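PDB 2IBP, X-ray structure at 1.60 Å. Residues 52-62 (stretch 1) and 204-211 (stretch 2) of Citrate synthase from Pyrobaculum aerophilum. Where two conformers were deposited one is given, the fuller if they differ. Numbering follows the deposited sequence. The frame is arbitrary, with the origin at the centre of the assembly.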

# COMPACT_ATOMS: atom_id res chain seq x y z
N ARG A 52 4.28 -10.67 -28.16
CA ARG A 52 4.38 -11.93 -27.43
C ARG A 52 5.67 -12.00 -26.62
O ARG A 52 6.73 -11.56 -27.08
CB ARG A 52 4.31 -13.12 -28.39
CG ARG A 52 2.95 -13.30 -29.01
CD ARG A 52 2.82 -14.62 -29.75
NE ARG A 52 2.99 -15.77 -28.87
CZ ARG A 52 2.87 -17.03 -29.25
NH1 ARG A 52 3.07 -18.01 -28.38
NH2 ARG A 52 2.58 -17.33 -30.51
N ILE A 53 5.57 -12.54 -25.42
CA ILE A 53 6.73 -12.66 -24.55
C ILE A 53 7.85 -13.46 -25.19
O ILE A 53 9.03 -13.13 -24.97
CB ILE A 53 6.37 -13.25 -23.17
CG1 ILE A 53 7.49 -12.98 -22.16
CG2 ILE A 53 6.04 -14.75 -23.28
CD1 ILE A 53 7.69 -11.52 -21.86
N GLU A 54 7.53 -14.49 -25.97
CA GLU A 54 8.59 -15.27 -26.64
C GLU A 54 9.46 -14.36 -27.52
O GLU A 54 10.69 -14.49 -27.54
CB GLU A 54 8.01 -16.37 -27.54
CG GLU A 54 7.38 -17.51 -26.81
CD GLU A 54 5.98 -17.20 -26.33
OE1 GLU A 54 5.40 -16.14 -26.71
OE2 GLU A 54 5.44 -18.06 -25.60
N GLU A 55 8.82 -13.47 -28.27
CA GLU A 55 9.55 -12.58 -29.17
C GLU A 55 10.42 -11.61 -28.39
O GLU A 55 11.56 -11.34 -28.76
CB GLU A 55 8.57 -11.80 -30.04
CG GLU A 55 7.72 -12.68 -30.93
CD GLU A 55 8.54 -13.48 -31.93
OE1 GLU A 55 9.65 -13.03 -32.29
OE2 GLU A 55 8.06 -14.55 -32.35
N LEU A 56 9.88 -11.06 -27.29
CA LEU A 56 10.64 -10.14 -26.48
C LEU A 56 11.79 -10.83 -25.77
O LEU A 56 12.90 -10.29 -25.71
CB LEU A 56 9.73 -9.46 -25.46
CG LEU A 56 8.60 -8.63 -26.07
CD1 LEU A 56 7.66 -8.07 -24.97
CD2 LEU A 56 9.18 -7.48 -26.92
N ALA A 57 11.55 -12.02 -25.24
CA ALA A 57 12.63 -12.76 -24.58
C ALA A 57 13.73 -13.11 -25.58
O ALA A 57 14.92 -13.05 -25.26
CB ALA A 57 12.09 -14.01 -23.95
N ARG A 58 13.34 -13.41 -26.81
CA ARG A 58 14.31 -13.79 -27.84
C ARG A 58 15.10 -12.59 -28.37
O ARG A 58 16.32 -12.64 -28.49
CB ARG A 58 13.56 -14.46 -29.00
CG ARG A 58 14.42 -14.88 -30.15
CD ARG A 58 13.59 -15.49 -31.29
NE ARG A 58 12.82 -16.65 -30.85
CZ ARG A 58 11.49 -16.70 -30.76
NH1 ARG A 58 10.74 -15.69 -31.17
NH2 ARG A 58 10.89 -17.81 -30.33
N LEU A 59 14.41 -11.47 -28.60
CA LEU A 59 15.03 -10.36 -29.33
C LEU A 59 15.28 -9.08 -28.55
O LEU A 59 16.00 -8.19 -29.04
CB LEU A 59 14.16 -10.04 -30.55
CG LEU A 59 13.92 -11.18 -31.53
CD1 LEU A 59 12.95 -10.74 -32.61
CD2 LEU A 59 15.24 -11.65 -32.13
N SER A 60 14.80 -9.02 -27.32
CA SER A 60 14.91 -7.78 -26.60
C SER A 60 15.79 -7.90 -25.35
O SER A 60 16.51 -8.88 -25.15
CB SER A 60 13.50 -7.27 -26.30
OG SER A 60 13.50 -5.93 -25.90
N THR A 61 15.77 -6.84 -24.55
CA THR A 61 16.53 -6.72 -23.32
C THR A 61 15.60 -6.06 -22.30
O THR A 61 14.57 -5.48 -22.67
CB THR A 61 17.71 -5.76 -23.52
OG1 THR A 61 17.23 -4.47 -23.94
CG2 THR A 61 18.68 -6.30 -24.57
N TYR A 62 15.96 -6.08 -21.03
CA TYR A 62 15.09 -5.42 -20.06
C TYR A 62 15.02 -3.93 -20.32
O TYR A 62 13.96 -3.32 -20.14
CB TYR A 62 15.50 -5.69 -18.63
CG TYR A 62 14.51 -5.12 -17.64
CD1 TYR A 62 13.25 -5.68 -17.51
CD2 TYR A 62 14.82 -4.04 -16.87
CE1 TYR A 62 12.34 -5.17 -16.59
CE2 TYR A 62 13.94 -3.56 -15.91
CZ TYR A 62 12.70 -4.13 -15.78
OH TYR A 62 11.84 -3.59 -14.85
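Stretch 2 (204-211) IDLYLILH

Ile209 is the apolar centre of the contact: its side chain fits as a knob into the hole formed by Ile53, Leu56, Ala57 and Tyr62. Its CA-to-CB bond points sideways, but rotamer m at chi1 and t at chi2 brings the end of the chain nearer to stretch 1. Ile209 CG2 lies 4.0 Å from Ile53 CD1 and 4.5 Å from Leu56 CB, while Ile209 CD1 reaches the backbone beyond the helix, 3.9 Å from Ser60 O and 3.7 Å from Thr61 C. One isoleucine thus touches both the helix of stretch 1 and the turn that ends it.

The knob belongs to one helix and most of its hole to another. Residues 53-59 form one helix, with Arg52 at its N-cap position; residues 204-210 belong to another, which begins earlier in the chain. Their N-to-C directions make an angle of 155°, so the helices run nearly antiparallel, and their axes approach to 9.9 Å. The CA atoms of Ala57 and Leu206 are 6.3 Å apart, and those of Tyr62 and Ile209 come to 5.2 Å, Tyr62 lying past the end of helix 53-59.

Around the knob the packing continues with small and branched side chains. Ala57 CB rests 3.6 Å from Leu206 CD1 and 4.2 Å from Leu210 CD2, so both leucines touch the one methyl group of Ala57. Leu206 directs its CA-to-CB bond away from stretch 1, yet its t, p rotamer returns the end of the chain to this contact. Leu210 CD2 also meets Ile53 CG1 at 3.6 Å, so its methyl group bridges successive turns of helix 53-59. The outward side of that helix, with Glu54, Arg58 and Leu59 pointing away, takes no part.

Beyond Ser60, the first residue to leave helical phi/psi, the chain passes through extended Thr61 and turns at Tyr62 into another helix, for which Thr61 is the N-cap. Tyr62 lays one face of its ring over Leu208: Leu208 CB stands 3.8 Å from the ring centroid, 29° off the normal, a CH-pi contact, and is 3.4 Å from Tyr62 CD1. Tyr62 CB is 4.4 Å from Ile209 CG1, which joins this aromatic contact to the apolar centre. The hydroxyl is hydrogen-bonded elsewhere in the structure.

The polar edge is built on Asp205, one turn before Ile209. Its side chain, with chi1 in t, carries the carboxylate to the start of the new helix, where Tyr62 N donates a hydrogen bond to Asp205 OD1 (2.9 Å, N-H...O angle 155°), the sole direct hydrogen bond between the stretches. Asp205 OD2 lies 3.4 Å from Thr61 CA. Asp205 OD2 and Ser60 O, 4.3 Å apart, are both acceptors, so water 1 joins them by supplying both protons: it donates to Ser60 O at 2.8 Å and to Asp205 OD2 at 2.5 Å. In all, the contact buries 472 Å², both sides summed.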

# COMPACT_ATOMS: atom_id res chain seq x y z
N ILE A 204 19.67 -12.94 -15.59
CA ILE A 204 19.03 -11.84 -14.86
C ILE A 204 18.19 -11.02 -15.84
O ILE A 204 17.02 -10.72 -15.58
CB ILE A 204 20.04 -10.97 -14.10
CG1 ILE A 204 20.73 -11.79 -13.01
CG2 ILE A 204 19.34 -9.73 -13.49
CD1 ILE A 204 19.78 -12.36 -11.95
N ASP A 205 18.76 -10.67 -16.98
CA ASP A 205 18.02 -9.87 -17.97
C ASP A 205 16.74 -10.60 -18.38
O ASP A 205 15.66 -10.00 -18.44
CB ASP A 205 18.88 -9.64 -19.21
CG ASP A 205 18.36 -8.51 -20.08
OD1 ASP A 205 17.96 -7.47 -19.52
OD2 ASP A 205 18.47 -8.59 -21.32
N LEU A 206 16.85 -11.89 -18.67
CA LEU A 206 15.70 -12.69 -19.07
C LEU A 206 14.66 -12.70 -17.96
O LEU A 206 13.48 -12.49 -18.21
CB LEU A 206 16.13 -14.12 -19.40
CG LEU A 206 15.02 -15.02 -19.92
CD1 LEU A 206 14.37 -14.44 -21.18
CD2 LEU A 206 15.62 -16.42 -20.18
N TYR A 207 15.10 -12.96 -16.73
CA TYR A 207 14.17 -12.98 -15.61
C TYR A 207 13.43 -11.65 -15.51
O TYR A 207 12.21 -11.61 -15.34
CB TYR A 207 14.91 -13.25 -14.31
CG TYR A 207 13.98 -13.29 -13.12
CD1 TYR A 207 13.42 -14.49 -12.68
CD2 TYR A 207 13.58 -12.12 -12.51
CE1 TYR A 207 12.53 -14.51 -11.63
CE2 TYR A 207 12.69 -12.14 -11.47
CZ TYR A 207 12.16 -13.32 -11.05
OH TYR A 207 11.26 -13.32 -10.02
N LEU A 208 14.17 -10.56 -15.68
CA LEU A 208 13.57 -9.24 -15.57
C LEU A 208 12.53 -9.04 -16.67
O LEU A 208 11.47 -8.49 -16.43
CB LEU A 208 14.63 -8.14 -15.59
CG LEU A 208 15.60 -8.07 -14.43
CD1 LEU A 208 16.61 -6.98 -14.66
CD2 LEU A 208 14.93 -7.89 -13.08
N ILE A 209 12.86 -9.44 -17.89
CA ILE A 209 11.88 -9.33 -18.96
C ILE A 209 10.65 -10.16 -18.63
O ILE A 209 9.52 -9.70 -18.73
CB ILE A 209 12.47 -9.89 -20.28
CG1 ILE A 209 13.58 -8.96 -20.77
CG2 ILE A 209 11.36 -10.07 -21.33
CD1 ILE A 209 14.36 -9.49 -21.96
N LEU A 210 10.86 -11.39 -18.20
CA LEU A 210 9.77 -12.33 -18.03
C LEU A 210 8.79 -11.98 -16.94
O LEU A 210 7.66 -12.39 -17.01
CB LEU A 210 10.26 -13.74 -17.81
CG LEU A 210 10.98 -14.40 -19.00
CD1 LEU A 210 11.47 -15.77 -18.53
CD2 LEU A 210 10.10 -14.50 -20.25
N HIS A 211 9.23 -11.22 -15.94
CA HIS A 211 8.35 -10.90 -14.82
C HIS A 211 7.93 -9.45 -14.77
O HIS A 211 7.32 -9.01 -13.80
CB HIS A 211 9.05 -11.31 -13.52
CG HIS A 211 9.29 -12.79 -13.43
ND1 HIS A 211 10.32 -13.41 -14.12
CD2 HIS A 211 8.61 -13.77 -12.80
CE1 HIS A 211 10.23 -14.72 -13.93
NE2 HIS A 211 9.22 -14.96 -13.12
O HOH W 1 18.20 -10.08 -23.33